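Side-chain contacts in putative cell filamentation protein (Bartonella quintana, PDB 4N67), which probably transfers AMP from ATP to host target proteins as a translocated Fic-domain effector: residues T64-L69 against E75-T80; T20-H25 against D89-C94. The protein carries 2 engineered substitutions. One frame throughout, in Å; residues are numbered along the deposited sequence. Where two conformers were deposited one is given.

Contact 1: residues T64-L69 against E75-T80; sequences TIHWCL and EWAGVT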
loop_
_atom_site.group_PDB
_atom_site.type_symbol
_atom_site.label_atom_id
_atom_site.label_comp_id
_atom_site.label_asym_id
_atom_site.label_seq_id
_atom_site.Cartn_x
_atom_site.Cartn_y
_atom_site.Cartn_z
ATOM N N THR A 64 5.682 -8.775 0.822
ATOM C CA THR A 64 6.544 -8.832 2.004
ATOM C C THR A 64 6.278 -7.674 2.962
ATOM O O THR A 64 6.180 -7.878 4.173
ATOM C CB THR A 64 8.012 -8.872 1.611
ATOM O OG1 THR A 64 8.291 -10.167 1.058
ATOM C CG2 THR A 64 8.907 -8.646 2.779
ATOM N N ILE A 65 6.151 -6.455 2.446
ATOM C CA ILE A 65 5.803 -5.345 3.295
ATOM C C ILE A 65 4.493 -5.572 4.021
ATOM O O ILE A 65 4.402 -5.399 5.244
ATOM C CB ILE A 65 5.730 -4.017 2.506
ATOM C CG1 ILE A 65 7.109 -3.660 1.930
ATOM C CG2 ILE A 65 5.204 -2.895 3.370
ATOM C CD1 ILE A 65 7.044 -2.541 0.923
ATOM N N HIS A 66 3.464 -5.988 3.284
ATOM C CA HIS A 66 2.159 -6.211 3.902
ATOM C C HIS A 66 2.295 -7.287 4.980
ATOM O O HIS A 66 1.737 -7.183 6.063
ATOM C CB HIS A 66 1.129 -6.636 2.878
ATOM C CG HIS A 66 -0.259 -6.637 3.398
ATOM N ND1 HIS A 66 -0.854 -7.751 3.964
ATOM C CD2 HIS A 66 -1.186 -5.656 3.430
ATOM C CE1 HIS A 66 -2.091 -7.443 4.314
ATOM N NE2 HIS A 66 -2.310 -6.181 4.014
ATOM N N TRP A 67 3.047 -8.338 4.684
ATOM C CA TRP A 67 3.246 -9.419 5.658
ATOM C C TRP A 67 3.937 -8.852 6.923
ATOM O O TRP A 67 3.521 -9.112 8.045
ATOM C CB TRP A 67 4.068 -10.560 5.074
ATOM C CG TRP A 67 4.195 -11.683 6.048
ATOM C CD1 TRP A 67 3.286 -12.686 6.234
ATOM C CD2 TRP A 67 5.247 -11.889 6.976
ATOM N NE1 TRP A 67 3.747 -13.529 7.256
ATOM C CE2 TRP A 67 4.935 -13.052 7.716
ATOM C CE3 TRP A 67 6.422 -11.193 7.271
ATOM C CZ2 TRP A 67 5.762 -13.549 8.736
ATOM C CZ3 TRP A 67 7.265 -11.706 8.340
ATOM C CH2 TRP A 67 6.911 -12.859 9.024
ATOM N N CYS A 68 5.000 -8.075 6.756
ATOM C CA CYS A 68 5.719 -7.548 7.921
ATOM C C CYS A 68 4.792 -6.670 8.750
ATOM O O CYS A 68 4.738 -6.786 9.980
ATOM C CB CYS A 68 6.965 -6.790 7.480
ATOM S SG CYS A 68 8.266 -7.838 6.789
ATOM N N LEU A 69 4.047 -5.805 8.084
ATOM C CA LEU A 69 3.179 -4.877 8.822
ATOM C C LEU A 69 2.003 -5.576 9.494
ATOM O O LEU A 69 1.595 -5.156 10.580
ATOM C CB LEU A 69 2.647 -3.734 7.914
ATOM C CG LEU A 69 3.709 -2.832 7.297
ATOM C CD1 LEU A 69 3.061 -1.778 6.412
ATOM C CD2 LEU A 69 4.627 -2.178 8.322
ATOM N N GLU A 75 -4.208 -13.404 9.648
ATOM C CA GLU A 75 -3.682 -14.679 9.105
ATOM C C GLU A 75 -3.292 -14.560 7.634
ATOM O O GLU A 75 -2.324 -15.210 7.187
ATOM C CB GLU A 75 -4.676 -15.823 9.268
ATOM C CG GLU A 75 -4.869 -16.280 10.715
ATOM C CD GLU A 75 -5.870 -17.409 10.826
ATOM O OE1 GLU A 75 -5.820 -18.331 9.987
ATOM O OE2 GLU A 75 -6.683 -17.391 11.758
ATOM N N TRP A 76 -4.025 -13.709 6.918
ATOM C CA TRP A 76 -3.817 -13.513 5.476
ATOM C C TRP A 76 -2.841 -12.403 5.156
ATOM O O TRP A 76 -2.753 -11.979 3.989
ATOM C CB TRP A 76 -5.168 -13.255 4.753
ATOM C CG TRP A 76 -6.030 -12.252 5.442
ATOM C CD1 TRP A 76 -7.006 -12.504 6.392
ATOM C CD2 TRP A 76 -5.994 -10.828 5.294
ATOM N NE1 TRP A 76 -7.548 -11.332 6.820
ATOM C CE2 TRP A 76 -6.972 -10.293 6.144
ATOM C CE3 TRP A 76 -5.283 -9.954 4.464
ATOM C CZ2 TRP A 76 -7.210 -8.925 6.230
ATOM C CZ3 TRP A 76 -5.517 -8.607 4.562
ATOM C CH2 TRP A 76 -6.472 -8.110 5.461
ATOM N N ALA A 77 -2.057 -11.918 6.118
ATOM C CA ALA A 77 -1.064 -10.880 5.799
ATOM C C ALA A 77 -0.173 -11.385 4.660
ATOM O O ALA A 77 0.292 -12.515 4.673
ATOM C CB ALA A 77 -0.205 -10.534 7.004
ATOM N N GLY A 78 0.091 -10.486 3.715
ATOM C CA GLY A 78 0.921 -10.793 2.552
ATOM C C GLY A 78 0.184 -11.448 1.405
ATOM O O GLY A 78 0.788 -11.668 0.370
ATOM N N VAL A 79 -1.085 -11.771 1.590
ATOM C CA VAL A 79 -1.866 -12.485 0.561
ATOM C C VAL A 79 -2.807 -11.485 -0.107
ATOM O O VAL A 79 -3.539 -10.751 0.575
ATOM C CB VAL A 79 -2.665 -13.652 1.183
ATOM C CG1 VAL A 79 -3.396 -14.440 0.094
ATOM C CG2 VAL A 79 -1.761 -14.554 1.989
ATOM N N THR A 80 -2.805 -11.474 -1.435
ATOM C CA THR A 80 -3.661 -10.541 -2.167
ATOM C C THR A 80 -5.093 -11.077 -2.240
ATOM O O THR A 80 -5.327 -12.279 -2.152
ATOM C CB THR A 80 -3.082 -10.199 -3.557
ATOM O OG1 THR A 80 -2.806 -11.401 -4.279
ATOM C CG2 THR A 80 -1.828 -9.353 -3.426
#
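In the Fic domain, His66 and Trp67 of helix 59-70 meet the type II beta turn that runs from Trp76 to Val79. The turn follows the helix closely in sequence and folds back onto it. His66 makes the polar link. Its ND1 accepts the backbone N-H of Gly78, with Gly78 N at 2.9 Å from His66 ND1. The bond is nearly straight (174°). The donor lies close to the imidazole plane, so the ring is met at its edge. CG of His66 stands anti to the backbone N (chi1 -169°), which sends the ring out to the turn. The second ring nitrogen, NE2, is hydrogen-bonded to the carbonyl O of Lys157. With both nitrogens engaged, rotation of the ring is fixed. The rim of the Trp76 indole also reaches His66, with Trp76 CZ3 3.6 Å from His66 CE1. These two rings meet rim to rim, their planes 26° apart. Trp67 brings the edge of its indole to the turn, where Trp67 CD1 lies 3.4 Å from Ala77 O. Gly78 sits close against the helix, its CA 4.0 Å from Trp67 CB. Its positive phi is the conformation expected at the third position of a type II turn.

Contact 2: residues T20-H25 against D89-C94; sequences TLKNKH and DGSTAC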
loop_
_atom_site.group_PDB
_atom_site.type_symbol
_atom_site.label_atom_id
_atom_site.label_comp_id
_atom_site.label_asym_id
_atom_site.label_seq_id
_atom_site.Cartn_x
_atom_site.Cartn_y
_atom_site.Cartn_z
ATOM N N THR A 20 -16.478 -7.338 12.799
ATOM C CA THR A 20 -15.077 -7.431 13.203
ATOM C C THR A 20 -14.324 -8.458 12.346
ATOM O O THR A 20 -14.703 -9.622 12.281
ATOM C CB THR A 20 -14.964 -7.838 14.675
ATOM O OG1 THR A 20 -15.672 -6.876 15.486
ATOM C CG2 THR A 20 -13.533 -7.870 15.132
ATOM N N LEU A 21 -13.278 -7.984 11.698
ATOM C CA LEU A 21 -12.401 -8.833 10.908
ATOM C C LEU A 21 -11.745 -9.858 11.813
ATOM O O LEU A 21 -11.242 -9.505 12.887
ATOM C CB LEU A 21 -11.319 -8.023 10.221
ATOM C CG LEU A 21 -11.792 -7.070 9.096
ATOM C CD1 LEU A 21 -10.732 -6.054 8.700
ATOM C CD2 LEU A 21 -12.206 -7.906 7.911
ATOM N N LYS A 22 -11.712 -11.101 11.355
ATOM C CA LYS A 22 -10.958 -12.140 12.030
ATOM C C LYS A 22 -9.513 -11.653 12.225
ATOM O O LYS A 22 -8.876 -11.155 11.306
ATOM C CB LYS A 22 -10.955 -13.423 11.201
ATOM C CG LYS A 22 -12.305 -14.109 11.096
ATOM C CD LYS A 22 -12.289 -15.337 10.202
ATOM C CE LYS A 22 -13.695 -15.913 10.058
ATOM N NZ LYS A 22 -13.658 -17.087 9.154
ATOM N N ASN A 23 -8.985 -11.860 13.422
ATOM C CA ASN A 23 -7.661 -11.349 13.751
ATOM C C ASN A 23 -6.990 -12.250 14.766
ATOM O O ASN A 23 -7.632 -13.105 15.383
ATOM C CB ASN A 23 -7.738 -9.912 14.275
ATOM C CG ASN A 23 -8.471 -9.811 15.601
ATOM O OD1 ASN A 23 -7.875 -9.952 16.676
ATOM N ND2 ASN A 23 -9.795 -9.649 15.556
ATOM N N LYS A 24 -5.695 -12.027 14.959
ATOM C CA LYS A 24 -4.884 -12.865 15.837
ATOM C C LYS A 24 -4.730 -12.302 17.245
ATOM O O LYS A 24 -4.109 -12.932 18.094
ATOM C CB LYS A 24 -3.519 -13.068 15.192
ATOM C CG LYS A 24 -3.636 -13.897 13.909
ATOM C CD LYS A 24 -2.397 -13.889 13.038
ATOM C CE LYS A 24 -1.147 -14.372 13.745
ATOM N NZ LYS A 24 -0.102 -14.733 12.747
ATOM N N HIS A 25 -5.333 -11.144 17.504
ATOM C CA HIS A 25 -5.145 -10.442 18.759
ATOM C C HIS A 25 -6.097 -10.827 19.870
ATOM O O HIS A 25 -5.927 -10.375 21.006
ATOM C CB HIS A 25 -5.288 -8.927 18.534
ATOM C CG HIS A 25 -4.217 -8.341 17.716
ATOM N ND1 HIS A 25 -2.898 -8.404 18.069
ATOM C CD2 HIS A 25 -4.260 -7.715 16.519
ATOM C CE1 HIS A 25 -2.170 -7.784 17.161
ATOM N NE2 HIS A 25 -2.982 -7.358 16.205
ATOM N N ASP A 89 -9.493 -21.731 10.865
ATOM C CA ASP A 89 -10.856 -22.214 11.166
ATOM C C ASP A 89 -11.471 -23.017 10.039
ATOM O O ASP A 89 -12.600 -23.537 10.185
ATOM C CB ASP A 89 -11.794 -21.060 11.603
ATOM C CG ASP A 89 -12.128 -20.079 10.487
ATOM O OD1 ASP A 89 -12.144 -20.454 9.304
ATOM O OD2 ASP A 89 -12.411 -18.922 10.809
ATOM N N GLY A 90 -10.748 -23.134 8.922
ATOM C CA GLY A 90 -11.158 -23.961 7.790
ATOM C C GLY A 90 -11.977 -23.277 6.711
ATOM O O GLY A 90 -12.232 -23.879 5.667
ATOM N N SER A 91 -12.384 -22.031 6.945
ATOM C CA SER A 91 -13.143 -21.269 5.957
ATOM C C SER A 91 -12.186 -20.557 5.021
ATOM O O SER A 91 -11.021 -20.326 5.369
ATOM C CB SER A 91 -14.075 -20.258 6.632
ATOM O OG SER A 91 -13.362 -19.177 7.216
ATOM N N THR A 92 -12.700 -20.218 3.838
ATOM C CA THR A 92 -11.890 -19.607 2.790
ATOM C C THR A 92 -12.480 -18.266 2.398
ATOM O O THR A 92 -13.709 -18.145 2.250
ATOM C CB THR A 92 -11.763 -20.549 1.580
ATOM O OG1 THR A 92 -11.160 -21.785 2.003
ATOM C CG2 THR A 92 -10.912 -19.950 0.478
ATOM N N ALA A 93 -11.615 -17.262 2.293
ATOM C CA ALA A 93 -12.033 -15.885 1.985
ATOM C C ALA A 93 -11.251 -15.322 0.814
ATOM O O ALA A 93 -10.104 -15.693 0.580
ATOM C CB ALA A 93 -11.834 -14.993 3.200
ATOM N N CYS A 94 -11.899 -14.421 0.092
ATOM C CA CYS A 94 -11.253 -13.553 -0.868
ATOM C C CYS A 94 -12.234 -12.447 -1.218
ATOM O O CYS A 94 -13.395 -12.497 -0.836
ATOM C CB CYS A 94 -10.814 -14.308 -2.106
ATOM S SG CYS A 94 -12.152 -15.135 -2.988
#
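Asp89 and Lys22 form a salt bridge at the protein surface. Asp89 OD2 accepts from Lys22 NZ at 2.8 Å, through the syn lone pair. The two side chains approach from opposite directions. Lys22 is extended beyond CG, and its CE also comes to 3.4 Å from OD2 of Asp89. The other oxygen stays with its own segment. Asp89 OD1 skips Gly90 and accepts from the backbone N of Ser91 at 2.8 Å, which makes an Asx turn. The hydroxyl of Ser91 adds a second bond to the same oxygen, with OG 2.7 Å from Asp89 OD1. The carboxylate is therefore held through both oxygens. Ser91 places OG between its backbone N and carbonyl carbon (chi1 71°), on the side of the carboxylate. Ser91 OG also lies 2.9 Å from Lys22 NZ, but the angle is too poor for a hydrogen bond. The strand 92-93 follows this turn. Lys22 NZ has further partners in the carbonyl O of Asn12 and, by a cation-pi contact, the ring of Phe87. The lysine thus joins three parts of the chain. The shared carboxylate implies an electrostatic tie in which the turn sets the acceptor, and the nearby ammonium probably favours the ionised form of Asp89.

In the fold
The centres of contact 1 and contact 2 lie about 14 Å apart, on the same side of the chain's centre. Along the chain, 20-25 comes first, then 64-69, 75-80 and 89-94, so contact 1 falls between the two halves of contact 2. Contact 1 is buried and joins helix 59-70 to the loop after it. The nearest atoms of the His66 side chain and the bound ADP are about 7 Å apart. Contact 2 lies at the surface, between the loop before helix 30-48 and the turn leading into strand 92-93. Glu75 OE1 accepts the backbone N-H of Glu88, next to Asp89. The inner turn near the nucleotide is thus linked to the outer loops that contact 2 joins.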